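PDB 4BQH: Udp-n-acetylglucosamine pyrophosphorylase from Trypanosoma brucei, which probably catalyses the transfer of a uridylyl group from UTP to N-acetyl-alpha-D-glucosamine 1-phosphate, giving UDP-N-acetylglucosamine and diphosphate. Local coordinates for residues C138-S146 with K501-S509; R430-K438 with A451-R461. All blocks are in the same frame, centred on the assembly; numbering follows the deposited sequence.

Interaction 1 of 2, residues C138-S146 with K501-S509; sequences CDGLQQRKS and KAEISPLVS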
ATOM      1  N   CYS A 138     -15.451  -5.218   7.913  1.00 19.20           N
ATOM      2  CA  CYS A 138     -16.111  -4.027   8.446  1.00 19.58           C
ATOM      3  C   CYS A 138     -17.590  -4.271   8.714  1.00 22.06           C
ATOM      4  O   CYS A 138     -18.306  -4.769   7.851  1.00 20.75           O
ATOM      5  CB  CYS A 138     -15.988  -2.862   7.470  1.00 20.30           C
ATOM      6  SG  CYS A 138     -14.327  -2.207   7.289  1.00 20.32           S
ATOM      7  N   ASP A 139     -18.036  -3.912   9.921  1.00 23.94           N
ATOM      8  CA  ASP A 139     -19.455  -3.824  10.222  1.00 27.75           C
ATOM      9  C   ASP A 139     -20.029  -2.629   9.500  1.00 25.76           C
ATOM     10  O   ASP A 139     -19.312  -1.666   9.178  1.00 27.18           O
ATOM     11  CB  ASP A 139     -19.671  -3.624  11.722  1.00 31.01           C
ATOM     12  CG  ASP A 139     -19.135  -4.772  12.543  1.00 33.29           C
ATOM     13  OD1 ASP A 139     -19.191  -5.933  12.078  1.00 38.32           O
ATOM     14  OD2 ASP A 139     -18.647  -4.499  13.653  1.00 37.14           O
ATOM     15  N   GLY A 140     -21.329  -2.665   9.263  1.00 24.12           N
ATOM     16  CA  GLY A 140     -21.974  -1.554   8.620  1.00 23.34           C
ATOM     17  C   GLY A 140     -22.064  -1.727   7.118  1.00 21.65           C
ATOM     18  O   GLY A 140     -22.582  -0.853   6.434  1.00 23.61           O
ATOM     19  N   LEU A 141     -21.517  -2.827   6.610  1.00 20.60           N
ATOM     20  CA  LEU A 141     -21.656  -3.139   5.196  1.00 18.93           C
ATOM     21  C   LEU A 141     -22.517  -4.375   5.038  1.00 19.54           C
ATOM     22  O   LEU A 141     -22.348  -5.359   5.758  1.00 20.18           O
ATOM     23  CB  LEU A 141     -20.300  -3.348   4.525  1.00 18.53           C
ATOM     24  CG  LEU A 141     -19.360  -2.134   4.542  1.00 17.56           C
ATOM     25  CD1 LEU A 141     -17.990  -2.552   4.030  1.00 16.97           C
ATOM     26  CD2 LEU A 141     -19.927  -0.990   3.695  1.00 16.87           C
ATOM     27  N   GLN A 142     -23.430  -4.315   4.073  1.00 18.21           N
ATOM     28  CA  GLN A 142     -24.233  -5.465   3.716  1.00 19.01           C
ATOM     29  C   GLN A 142     -23.402  -6.566   3.058  1.00 19.23           C
ATOM     30  O   GLN A 142     -23.756  -7.735   3.141  1.00 18.58           O
ATOM     31  CB  GLN A 142     -25.393  -5.032   2.817  1.00 19.80           C
ATOM     32  CG  GLN A 142     -26.390  -4.113   3.540  1.00 21.33           C
ATOM     33  CD  GLN A 142     -27.696  -3.966   2.798  1.00 22.76           C
ATOM     34  OE1 GLN A 142     -28.118  -2.862   2.509  1.00 25.81           O
ATOM     35  NE2 GLN A 142     -28.324  -5.079   2.458  1.00 25.04           N
ATOM     36  N   GLN A 143     -22.302  -6.194   2.393  1.00 18.15           N
ATOM     37  CA  GLN A 143     -21.371  -7.188   1.894  1.00 18.76           C
ATOM     38  C   GLN A 143     -20.698  -7.679   3.141  1.00 20.56           C
ATOM     39  O   GLN A 143     -20.402  -6.890   4.022  1.00 25.06           O
ATOM     40  CB  GLN A 143     -20.289  -6.549   1.004  1.00 17.74           C
ATOM     41  CG  GLN A 143     -20.832  -5.849  -0.212  1.00 16.24           C
ATOM     42  CD  GLN A 143     -19.790  -4.979  -0.873  1.00 16.49           C
ATOM     43  OE1 GLN A 143     -19.038  -5.450  -1.720  1.00 16.41           O
ATOM     44  NE2 GLN A 143     -19.733  -3.717  -0.484  1.00 15.73           N
ATOM     45  N   ARG A 144     -20.428  -8.956   3.252  1.00 22.62           N
ATOM     46  CA  ARG A 144     -19.731  -9.345   4.474  1.00 22.99           C
ATOM     47  C   ARG A 144     -18.385  -9.839   4.016  1.00 21.18           C
ATOM     48  O   ARG A 144     -18.114 -11.030   3.989  1.00 25.18           O
ATOM     49  CB  ARG A 144     -20.540 -10.359   5.309  1.00 25.01           C
ATOM     50  CG  ARG A 144     -21.949  -9.902   5.695  1.00 27.14           C
ATOM     51  CD  ARG A 144     -21.995  -8.595   6.488  1.00 26.80           C
ATOM     52  N   LYS A 145     -17.558  -8.894   3.572  1.00 17.88           N
ATOM     53  CA  LYS A 145     -16.326  -9.239   2.884  1.00 15.83           C
ATOM     54  C   LYS A 145     -15.141  -8.713   3.668  1.00 14.89           C
ATOM     55  O   LYS A 145     -15.196  -7.602   4.196  1.00 14.86           O
ATOM     56  CB  LYS A 145     -16.319  -8.614   1.488  1.00 15.50           C
ATOM     57  CG  LYS A 145     -17.454  -9.109   0.594  1.00 14.62           C
ATOM     58  CD  LYS A 145     -17.439  -8.382  -0.719  1.00 14.45           C
ATOM     59  CE  LYS A 145     -18.631  -8.833  -1.572  1.00 14.74           C
ATOM     60  NZ  LYS A 145     -18.684  -7.986  -2.794  1.00 15.15           N
ATOM     61  N   SER A 146     -14.093  -9.525   3.740  1.00 13.58           N
ATOM     62  CA  SER A 146     -12.805  -9.092   4.292  1.00 12.68           C
ATOM     63  C   SER A 146     -12.161  -7.983   3.443  1.00 12.00           C
ATOM     64  O   SER A 146     -12.518  -7.763   2.283  1.00 11.74           O
ATOM     65  CB  SER A 146     -11.836 -10.278   4.446  1.00 12.11           C
ATOM     66  OG  SER A 146     -11.439 -10.864   3.201  1.00 12.20           O
ATOM     67  N   LYS A 501     -28.486   6.323   1.065  1.00 15.50           N
ATOM     68  CA  LYS A 501     -27.118   6.034   0.630  1.00 14.80           C
ATOM     69  C   LYS A 501     -27.095   4.840  -0.300  1.00 14.77           C
ATOM     70  O   LYS A 501     -28.083   4.166  -0.446  1.00 13.58           O
ATOM     71  CB  LYS A 501     -26.254   5.716   1.843  1.00 15.65           C
ATOM     72  CG  LYS A 501     -26.251   6.829   2.888  1.00 15.83           C
ATOM     73  CD  LYS A 501     -25.810   8.171   2.342  1.00 17.06           C
ATOM     74  CE  LYS A 501     -25.991   9.216   3.447  1.00 18.38           C
ATOM     75  NZ  LYS A 501     -25.957  10.617   2.914  1.00 19.81           N
ATOM     76  N   ALA A 502     -25.947   4.582  -0.912  1.00 13.94           N
ATOM     77  CA  ALA A 502     -25.768   3.356  -1.680  1.00 13.66           C
ATOM     78  C   ALA A 502     -24.504   2.629  -1.222  1.00 13.83           C
ATOM     79  O   ALA A 502     -23.536   3.251  -0.743  1.00 13.36           O
ATOM     80  CB  ALA A 502     -25.695   3.683  -3.170  1.00 13.41           C
ATOM     81  N   GLU A 503     -24.530   1.306  -1.335  1.00 13.44           N
ATOM     82  CA  GLU A 503     -23.364   0.472  -1.110  1.00 13.14           C
ATOM     83  C   GLU A 503     -23.246  -0.404  -2.353  1.00 12.93           C
ATOM     84  O   GLU A 503     -24.184  -1.132  -2.695  1.00 12.39           O
ATOM     85  CB  GLU A 503     -23.548  -0.408   0.123  1.00 14.19           C
ATOM     86  CG  GLU A 503     -22.409  -1.390   0.333  1.00 15.68           C
ATOM     87  CD  GLU A 503     -22.627  -2.375   1.468  1.00 17.00           C
ATOM     88  OE1 GLU A 503     -23.499  -2.120   2.342  1.00 18.61           O
ATOM     89  OE2 GLU A 503     -21.917  -3.402   1.482  1.00 16.54           O
ATOM     90  N   ILE A 504     -22.112  -0.320  -3.035  1.00 12.11           N
ATOM     91  CA  ILE A 504     -21.974  -0.980  -4.353  1.00 11.98           C
ATOM     92  C   ILE A 504     -20.784  -1.927  -4.321  1.00 12.58           C
ATOM     93  O   ILE A 504     -19.654  -1.515  -4.018  1.00 12.26           O
ATOM     94  CB  ILE A 504     -21.801   0.060  -5.478  1.00 11.86           C
ATOM     95  CG1 ILE A 504     -22.999   1.026  -5.511  1.00 11.58           C
ATOM     96  CG2 ILE A 504     -21.597  -0.628  -6.851  1.00 11.68           C
ATOM     97  CD1 ILE A 504     -22.806   2.263  -6.359  1.00 11.25           C
ATOM     98  N   SER A 505     -21.031  -3.196  -4.665  1.00 11.87           N
ATOM     99  CA  SER A 505     -20.004  -4.210  -4.770  1.00 11.83           C
ATOM    100  C   SER A 505     -18.954  -3.799  -5.790  1.00 11.59           C
ATOM    101  O   SER A 505     -19.305  -3.250  -6.812  1.00 11.88           O
ATOM    102  CB  SER A 505     -20.620  -5.536  -5.241  1.00 12.07           C
ATOM    103  OG  SER A 505     -19.594  -6.490  -5.402  1.00 12.96           O
ATOM    104  N   PRO A 506     -17.666  -4.074  -5.502  1.00 12.11           N
ATOM    105  CA  PRO A 506     -16.659  -3.788  -6.544  1.00 12.22           C
ATOM    106  C   PRO A 506     -16.848  -4.631  -7.791  1.00 12.56           C
ATOM    107  O   PRO A 506     -16.395  -4.229  -8.855  1.00 12.70           O
ATOM    108  CB  PRO A 506     -15.318  -4.116  -5.873  1.00 12.85           C
ATOM    109  CG  PRO A 506     -15.591  -4.235  -4.422  1.00 13.13           C
ATOM    110  CD  PRO A 506     -17.064  -4.529  -4.237  1.00 12.08           C
ATOM    111  N   LEU A 507     -17.500  -5.789  -7.673  1.00 12.34           N
ATOM    112  CA  LEU A 507     -17.800  -6.611  -8.865  1.00 13.20           C
ATOM    113  C   LEU A 507     -18.815  -5.937  -9.789  1.00 13.22           C
ATOM    114  O   LEU A 507     -18.889  -6.246 -10.997  1.00 13.56           O
ATOM    115  CB  LEU A 507     -18.248  -8.026  -8.450  1.00 12.90           C
ATOM    116  CG  LEU A 507     -17.170  -8.865  -7.758  1.00 13.21           C
ATOM    117  CD1 LEU A 507     -17.685 -10.236  -7.340  1.00 14.82           C
ATOM    118  CD2 LEU A 507     -15.891  -9.009  -8.584  1.00 13.29           C
ATOM    119  N   VAL A 508     -19.563  -4.980  -9.249  1.00 12.75           N
ATOM    120  CA  VAL A 508     -20.420  -4.117 -10.071  1.00 12.88           C
ATOM    121  C   VAL A 508     -19.705  -2.884 -10.616  1.00 12.94           C
ATOM    122  O   VAL A 508     -19.771  -2.604 -11.821  1.00 12.63           O
ATOM    123  CB  VAL A 508     -21.702  -3.688  -9.316  1.00 13.07           C
ATOM    124  CG1 VAL A 508     -22.554  -2.770 -10.169  1.00 13.08           C
ATOM    125  CG2 VAL A 508     -22.492  -4.936  -8.944  1.00 13.01           C
ATOM    126  N   SER A 509     -19.031  -2.147  -9.734  1.00 13.18           N
ATOM    127  CA  SER A 509     -18.458  -0.855 -10.114  1.00 13.90           C
ATOM    128  C   SER A 509     -17.230  -0.564  -9.292  1.00 14.47           C
ATOM    129  O   SER A 509     -17.254  -0.737  -8.073  1.00 13.72           O
ATOM    130  CB  SER A 509     -19.463   0.256  -9.836  1.00 13.68           C
ATOM    131  OG  SER A 509     -19.127   1.435 -10.509  1.00 13.50           O
TER
HETATM  132  O   HOH W   1     -24.409  -0.311   4.306  1.00 26.29           O
HETATM  133  O   HOH W   2     -17.801  -1.829  -1.815  1.00 13.54           O
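The carboxylate of Glu503 enters the bend of loop 138-146 and meets two successive backbone N-H groups. Its OE1 takes the N-H of Gln142 at 2.8 Å on the syn lone pair, in a nearly straight bond (164°). OE2 accepts the N-H of Gln143 at 3.0 Å, also from the syn side but 22° out of the carboxylate plane. The anti lone pair of OE2 is used as well, by Gln143 NE2 at 3.0 Å, so one glutamine grips this oxygen through main chain and side chain. Glu503 reaches this far because its chain is fully extended, with CG anti to the backbone N (chi1 175°). In fold terms, a loop leading into helix 147-166 is pinned to strand 501-504 of a two-stranded parallel sheet near the C terminus. At the end of the Gln143 side chain, OE1 rests 3.3 Å from Pro506 CD and accepts Lys145 NZ on an in-plane lone pair; that ammonium also forms salt bridges with Glu153 and Glu541, the latter bonded to Ser505 OG too. The looser side lies by Gly140 and the exposed Gln142, where a water joins Gly140 O to Glu503 OE1 and Gln142, beyond its bonded N-H, meets OE1 through CB and CG.

Interaction 2 of 2, residues R430-K438 with A451-R461; sequences RDDEFGPVK and AVRLLLSQHTR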
ATOM      1  N   ARG A 430      -9.296  13.019  -1.230  1.00 11.63           N
ATOM      2  CA  ARG A 430      -9.088  12.138  -0.076  1.00 12.31           C
ATOM      3  C   ARG A 430     -10.306  11.256   0.168  1.00 13.02           C
ATOM      4  O   ARG A 430     -10.195  10.066   0.419  1.00 13.45           O
ATOM      5  CB  ARG A 430      -8.770  12.948   1.193  1.00 12.77           C
ATOM      6  CG  ARG A 430      -8.502  12.070   2.418  1.00 13.57           C
ATOM      7  CD  ARG A 430      -8.419  12.903   3.696  1.00 14.63           C
ATOM      8  NE  ARG A 430      -7.334  13.881   3.640  1.00 14.81           N
ATOM      9  CZ  ARG A 430      -6.326  13.957   4.520  1.00 15.71           C
ATOM     10  NH1 ARG A 430      -6.227  13.096   5.529  1.00 14.81           N
ATOM     11  NH2 ARG A 430      -5.405  14.905   4.377  1.00 15.82           N
ATOM     12  N   ASP A 431     -11.475  11.869   0.074  1.00 13.60           N
ATOM     13  CA  ASP A 431     -12.685  11.155   0.415  1.00 15.02           C
ATOM     14  C   ASP A 431     -13.066  10.090  -0.614  1.00 14.71           C
ATOM     15  O   ASP A 431     -13.952   9.283  -0.341  1.00 15.08           O
ATOM     16  CB  ASP A 431     -13.814  12.144   0.691  1.00 17.01           C
ATOM     17  CG  ASP A 431     -13.630  12.880   2.021  1.00 19.30           C
ATOM     18  OD1 ASP A 431     -12.564  12.792   2.661  1.00 21.48           O
ATOM     19  OD2 ASP A 431     -14.576  13.547   2.442  1.00 22.99           O
ATOM     20  N   ASP A 432     -12.385  10.069  -1.762  1.00 14.00           N
ATOM     21  CA  ASP A 432     -12.588   9.036  -2.771  1.00 14.00           C
ATOM     22  C   ASP A 432     -11.498   7.951  -2.708  1.00 13.61           C
ATOM     23  O   ASP A 432     -11.652   6.877  -3.303  1.00 13.35           O
ATOM     24  CB  ASP A 432     -12.589   9.651  -4.190  1.00 16.16           C
ATOM     25  CG  ASP A 432     -13.823  10.506  -4.472  1.00 19.87           C
ATOM     26  OD1 ASP A 432     -14.880  10.305  -3.817  1.00 21.67           O
ATOM     27  OD2 ASP A 432     -13.736  11.362  -5.385  1.00 20.71           O
ATOM     28  N   GLU A 433     -10.407   8.229  -1.992  1.00 11.73           N
ATOM     29  CA  GLU A 433      -9.170   7.500  -2.203  1.00 12.47           C
ATOM     30  C   GLU A 433      -8.487   7.004  -0.929  1.00 11.90           C
ATOM     31  O   GLU A 433      -7.627   6.155  -1.006  1.00 11.96           O
ATOM     32  CB  GLU A 433      -8.185   8.393  -2.977  1.00 13.08           C
ATOM     33  CG  GLU A 433      -8.600   8.741  -4.404  1.00 14.40           C
ATOM     34  CD  GLU A 433      -7.989   7.815  -5.449  1.00 16.46           C
ATOM     35  OE1 GLU A 433      -6.982   7.168  -5.158  1.00 15.66           O
ATOM     36  OE2 GLU A 433      -8.512   7.759  -6.578  1.00 18.64           O
ATOM     37  N   PHE A 434      -8.869   7.522   0.239  1.00 11.90           N
ATOM     38  CA  PHE A 434      -8.090   7.251   1.441  1.00 12.36           C
ATOM     39  C   PHE A 434      -8.987   7.169   2.677  1.00 12.30           C
ATOM     40  O   PHE A 434      -9.422   8.200   3.179  1.00 13.39           O
ATOM     41  CB  PHE A 434      -7.034   8.371   1.595  1.00 12.63           C
ATOM     42  CG  PHE A 434      -6.117   8.218   2.795  1.00 13.08           C
ATOM     43  CD1 PHE A 434      -5.212   7.165   2.877  1.00 12.88           C
ATOM     44  CD2 PHE A 434      -6.163   9.151   3.832  1.00 13.41           C
ATOM     45  CE1 PHE A 434      -4.390   7.028   3.995  1.00 13.27           C
ATOM     46  CE2 PHE A 434      -5.318   9.051   4.935  1.00 13.56           C
ATOM     47  CZ  PHE A 434      -4.419   7.993   5.012  1.00 13.84           C
ATOM     48  N   GLY A 435      -9.202   5.937   3.159  1.00 12.44           N
ATOM     49  CA  GLY A 435     -10.046   5.618   4.339  1.00 12.31           C
ATOM     50  C   GLY A 435      -9.350   4.503   5.108  1.00 12.18           C
ATOM     51  O   GLY A 435      -9.741   3.325   5.021  1.00 12.39           O
ATOM     52  N   PRO A 436      -8.286   4.855   5.836  1.00 12.42           N
ATOM     53  CA  PRO A 436      -7.486   3.863   6.543  1.00 13.04           C
ATOM     54  C   PRO A 436      -8.226   3.332   7.766  1.00 13.28           C
ATOM     55  O   PRO A 436      -8.793   4.100   8.545  1.00 14.27           O
ATOM     56  CB  PRO A 436      -6.219   4.644   6.940  1.00 13.18           C
ATOM     57  CG  PRO A 436      -6.662   6.047   7.017  1.00 13.09           C
ATOM     58  CD  PRO A 436      -7.789   6.228   6.034  1.00 12.69           C
ATOM     59  N   VAL A 437      -8.253   2.017   7.894  1.00 13.97           N
ATOM     60  CA  VAL A 437      -8.900   1.357   9.019  1.00 14.12           C
ATOM     61  C   VAL A 437      -7.802   0.947   9.998  1.00 14.70           C
ATOM     62  O   VAL A 437      -7.105  -0.044   9.785  1.00 13.78           O
ATOM     63  CB  VAL A 437      -9.709   0.135   8.563  1.00 14.40           C
ATOM     64  CG1 VAL A 437     -10.430  -0.463   9.757  1.00 15.68           C
ATOM     65  CG2 VAL A 437     -10.712   0.535   7.460  1.00 15.47           C
ATOM     66  N   LYS A 438      -7.648   1.743  11.057  1.00 15.14           N
ATOM     67  CA  LYS A 438      -6.491   1.632  11.935  1.00 16.22           C
ATOM     68  C   LYS A 438      -6.851   1.549  13.411  1.00 16.76           C
ATOM     69  O   LYS A 438      -6.142   0.903  14.175  1.00 16.34           O
ATOM     70  CB  LYS A 438      -5.551   2.821  11.735  1.00 18.87           C
ATOM     71  CG  LYS A 438      -4.945   2.960  10.342  1.00 21.13           C
ATOM     72  CD  LYS A 438      -4.144   4.252  10.218  1.00 24.39           C
ATOM     73  CE  LYS A 438      -2.906   4.251  11.109  1.00 28.18           C
ATOM     74  NZ  LYS A 438      -1.661   4.113  10.311  1.00 29.86           N
ATOM     75  N   ALA A 451     -14.288   4.874   7.808  1.00 11.35           N
ATOM     76  CA  ALA A 451     -14.005   4.434   6.434  1.00 11.52           C
ATOM     77  C   ALA A 451     -15.292   4.037   5.707  1.00 11.63           C
ATOM     78  O   ALA A 451     -15.478   4.416   4.561  1.00 11.23           O
ATOM     79  CB  ALA A 451     -13.019   3.267   6.425  1.00 11.79           C
ATOM     80  N   VAL A 452     -16.162   3.289   6.393  1.00 11.82           N
ATOM     81  CA  VAL A 452     -17.469   2.904   5.826  1.00 12.24           C
ATOM     82  C   VAL A 452     -18.280   4.142   5.465  1.00 11.78           C
ATOM     83  O   VAL A 452     -18.875   4.186   4.409  1.00 11.69           O
ATOM     84  CB  VAL A 452     -18.247   1.908   6.733  1.00 12.67           C
ATOM     85  CG1 VAL A 452     -19.728   1.775   6.319  1.00 13.84           C
ATOM     86  CG2 VAL A 452     -17.552   0.543   6.769  1.00 13.55           C
ATOM     87  N   ARG A 453     -18.304   5.172   6.317  1.00 11.72           N
ATOM     88  CA  ARG A 453     -18.985   6.403   5.925  1.00 12.12           C
ATOM     89  C   ARG A 453     -18.460   6.982   4.610  1.00 12.06           C
ATOM     90  O   ARG A 453     -19.242   7.411   3.782  1.00 11.45           O
ATOM     91  CB  ARG A 453     -18.915   7.473   7.040  1.00 13.53           C
ATOM     92  CG  ARG A 453     -19.463   8.853   6.648  1.00 14.94           C
ATOM     93  CD  ARG A 453     -19.200   9.888   7.765  1.00 16.64           C
ATOM     94  NE  ARG A 453     -19.610   9.308   9.039  1.00 18.27           N
ATOM     95  CZ  ARG A 453     -18.784   9.012  10.037  1.00 17.91           C
ATOM     96  NH1 ARG A 453     -17.474   9.310   9.973  1.00 18.31           N
ATOM     97  NH2 ARG A 453     -19.273   8.456  11.112  1.00 20.51           N
ATOM     98  N   LEU A 454     -17.138   7.015   4.411  1.00 11.31           N
ATOM     99  CA  LEU A 454     -16.602   7.562   3.158  1.00 12.20           C
ATOM    100  C   LEU A 454     -16.995   6.687   1.961  1.00 11.52           C
ATOM    101  O   LEU A 454     -17.323   7.211   0.888  1.00 11.37           O
ATOM    102  CB  LEU A 454     -15.071   7.664   3.211  1.00 12.99           C
ATOM    103  CG  LEU A 454     -14.525   8.641   4.279  1.00 13.84           C
ATOM    104  CD1 LEU A 454     -13.002   8.531   4.313  1.00 15.00           C
ATOM    105  CD2 LEU A 454     -14.950  10.073   4.007  1.00 14.98           C
ATOM    106  N   LEU A 455     -16.957   5.379   2.167  1.00 11.49           N
ATOM    107  CA  LEU A 455     -17.291   4.413   1.094  1.00 12.01           C
ATOM    108  C   LEU A 455     -18.727   4.624   0.646  1.00 12.50           C
ATOM    109  O   LEU A 455     -19.006   4.821  -0.551  1.00 12.37           O
ATOM    110  CB  LEU A 455     -17.073   2.963   1.551  1.00 12.12           C
ATOM    111  CG  LEU A 455     -17.205   1.876   0.458  1.00 12.10           C
ATOM    112  CD1 LEU A 455     -15.999   1.899  -0.492  1.00 13.37           C
ATOM    113  CD2 LEU A 455     -17.360   0.489   1.048  1.00 12.85           C
ATOM    114  N   LEU A 456     -19.643   4.642   1.608  1.00 12.58           N
ATOM    115  CA  LEU A 456     -21.052   4.893   1.261  1.00 13.66           C
ATOM    116  C   LEU A 456     -21.270   6.248   0.604  1.00 14.20           C
ATOM    117  O   LEU A 456     -22.006   6.376  -0.374  1.00 14.59           O
ATOM    118  CB  LEU A 456     -21.952   4.720   2.487  1.00 14.01           C
ATOM    119  CG  LEU A 456     -21.939   3.361   3.174  1.00 15.65           C
ATOM    120  CD1 LEU A 456     -23.065   3.304   4.199  1.00 16.95           C
ATOM    121  CD2 LEU A 456     -22.055   2.214   2.190  1.00 16.19           C
ATOM    122  N   SER A 457     -20.591   7.280   1.099  1.00 14.38           N
ATOM    123  CA  SER A 457     -20.733   8.591   0.496  1.00 14.82           C
ATOM    124  C   SER A 457     -20.288   8.635  -0.953  1.00 14.48           C
ATOM    125  O   SER A 457     -20.887   9.335  -1.783  1.00 14.29           O
ATOM    126  CB  SER A 457     -19.972   9.647   1.301  1.00 15.98           C
ATOM    127  OG  SER A 457     -20.727   9.943   2.456  1.00 19.90           O
ATOM    128  N   GLN A 458     -19.244   7.878  -1.255  1.00 13.74           N
ATOM    129  CA  GLN A 458     -18.731   7.797  -2.609  1.00 14.59           C
ATOM    130  C   GLN A 458     -19.712   7.045  -3.517  1.00 13.87           C
ATOM    131  O   GLN A 458     -20.015   7.500  -4.618  1.00 13.85           O
ATOM    132  CB  GLN A 458     -17.391   7.062  -2.610  1.00 15.18           C
ATOM    133  CG  GLN A 458     -16.791   7.055  -3.997  1.00 16.44           C
ATOM    134  CD  GLN A 458     -15.471   6.325  -4.064  1.00 17.81           C
ATOM    135  OE1 GLN A 458     -15.245   5.330  -3.364  1.00 20.08           O
ATOM    136  NE2 GLN A 458     -14.607   6.800  -4.927  1.00 18.49           N
ATOM    137  N   HIS A 459     -20.200   5.902  -3.043  1.00 12.68           N
ATOM    138  CA  HIS A 459     -21.149   5.105  -3.852  1.00 12.98           C
ATOM    139  C   HIS A 459     -22.436   5.849  -4.096  1.00 13.54           C
ATOM    140  O   HIS A 459     -23.053   5.725  -5.161  1.00 12.91           O
ATOM    141  CB  HIS A 459     -21.398   3.757  -3.199  1.00 13.11           C
ATOM    142  CG  HIS A 459     -20.169   2.894  -3.155  1.00 13.81           C
ATOM    143  ND1 HIS A 459     -20.110   1.756  -2.454  1.00 13.49           N
ATOM    144  CD2 HIS A 459     -18.894   3.095  -3.695  1.00 14.06           C
ATOM    145  CE1 HIS A 459     -18.890   1.217  -2.599  1.00 13.83           C
ATOM    146  NE2 HIS A 459     -18.144   2.053  -3.339  1.00 13.95           N
ATOM    147  N   THR A 460     -22.844   6.636  -3.106  1.00 12.76           N
ATOM    148  CA  THR A 460     -24.032   7.471  -3.209  1.00 13.78           C
ATOM    149  C   THR A 460     -23.869   8.494  -4.305  1.00 13.80           C
ATOM    150  O   THR A 460     -24.792   8.727  -5.070  1.00 14.06           O
ATOM    151  CB  THR A 460     -24.370   8.164  -1.873  1.00 13.54           C
ATOM    152  OG1 THR A 460     -24.562   7.167  -0.863  1.00 14.02           O
ATOM    153  CG2 THR A 460     -25.645   8.989  -1.989  1.00 15.22           C
ATOM    154  N   ARG A 461     -22.690   9.112  -4.390  1.00 14.13           N
ATOM    155  CA  ARG A 461     -22.429  10.026  -5.476  1.00 15.57           C
ATOM    156  C   ARG A 461     -22.506   9.310  -6.824  1.00 14.70           C
ATOM    157  O   ARG A 461     -23.047   9.862  -7.777  1.00 14.77           O
ATOM    158  CB  ARG A 461     -21.060  10.718  -5.325  1.00 17.04           C
ATOM    159  CG  ARG A 461     -21.047  11.810  -4.259  1.00 18.83           C
ATOM    160  CD  ARG A 461     -19.700  12.541  -4.158  1.00 20.88           C
ATOM    161  NE  ARG A 461     -18.561  11.678  -3.790  1.00 20.76           N
ATOM    162  CZ  ARG A 461     -18.150  11.448  -2.542  1.00 21.23           C
ATOM    163  NH1 ARG A 461     -18.789  11.997  -1.518  1.00 23.62           N
ATOM    164  NH2 ARG A 461     -17.096  10.677  -2.313  1.00 21.29           N
TER
HETATM  165  O   HOH W   3     -16.504   9.711   0.362  1.00 17.46           O
HETATM  166  O   HOH W   4     -17.420  12.089   1.591  1.00 27.30           O
HETATM  167  O   HOH W   5     -12.205   6.093  -6.381  1.00 27.35           O
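Asp432 and Arg461 form a salt bridge across the contact, OD1 to NH2 at 2.7 Å. The guanidinium nitrogen meets OD1 nearly in line with its C-O bond, and the oxygen sits 24° out of the guanidinium plane; at 138° the N-H is far from straight. Beside it the Gln458 amide lies almost parallel to the Asp432 carboxylate, with NE2 3.6 Å from Asp432 CB. The Leu454 methyls lie against polar groups: CD2 packs 3.7 Å from Asp431 CG, the two side chains crossing at about a right angle, while CD1 reaches Phe434 O. One turn earlier, Ala451 CB touches both Gly435 O and Val437 CG2, at 3.6 and 3.7 Å, the latter an apolar contact.

A water held by Asp431 O, Leu454 O and Arg461 NH2 bridges the two backbones, and another links Asp432 O to Gln458 NE2. The bend of Arg461 at chi3 (-61°) folds its guanidinium back over its own helix, one face against Ser457 O and Gln458 CA. Further out, Asp431 OD1 is fixed by a salt bridge to Arg312, and Asn283 binds both Glu433 O and Gly435 N. Spaced three, four and three apart, Ala451, Leu454, Gln458 and Arg461 form one stripe, the pattern of an alpha helix packing one side against a neighbouring segment, here the short, weakly bonded helix and loop that follow strand 423-427 of the GT-A-like central sheet.

Overall arrangement
After the N-terminal helices and the sheet strands 83-84 and 114-119, the chain reaches loop 138-146, just ahead of helix 147-166. Further strands of the mixed sheet follow before 430-438, which comes after the sheet strand 423-427. Interaction 2 closes a short loop there, 12 residues lying between 430-438 and helix segment 451-461. Interaction 1 closes a far longer one, with 354 residues between its segments, when strand 501-504 comes back to the early loop; interaction 2 is nested inside it. Their centres are 12 Å apart and they touch, Ala502 N probably bonding to Thr460 OG1 at 2.9 Å. Helix 448-471 therefore lies between segment 430-438 and strand 501-504 of the small parallel sheet near the C terminus.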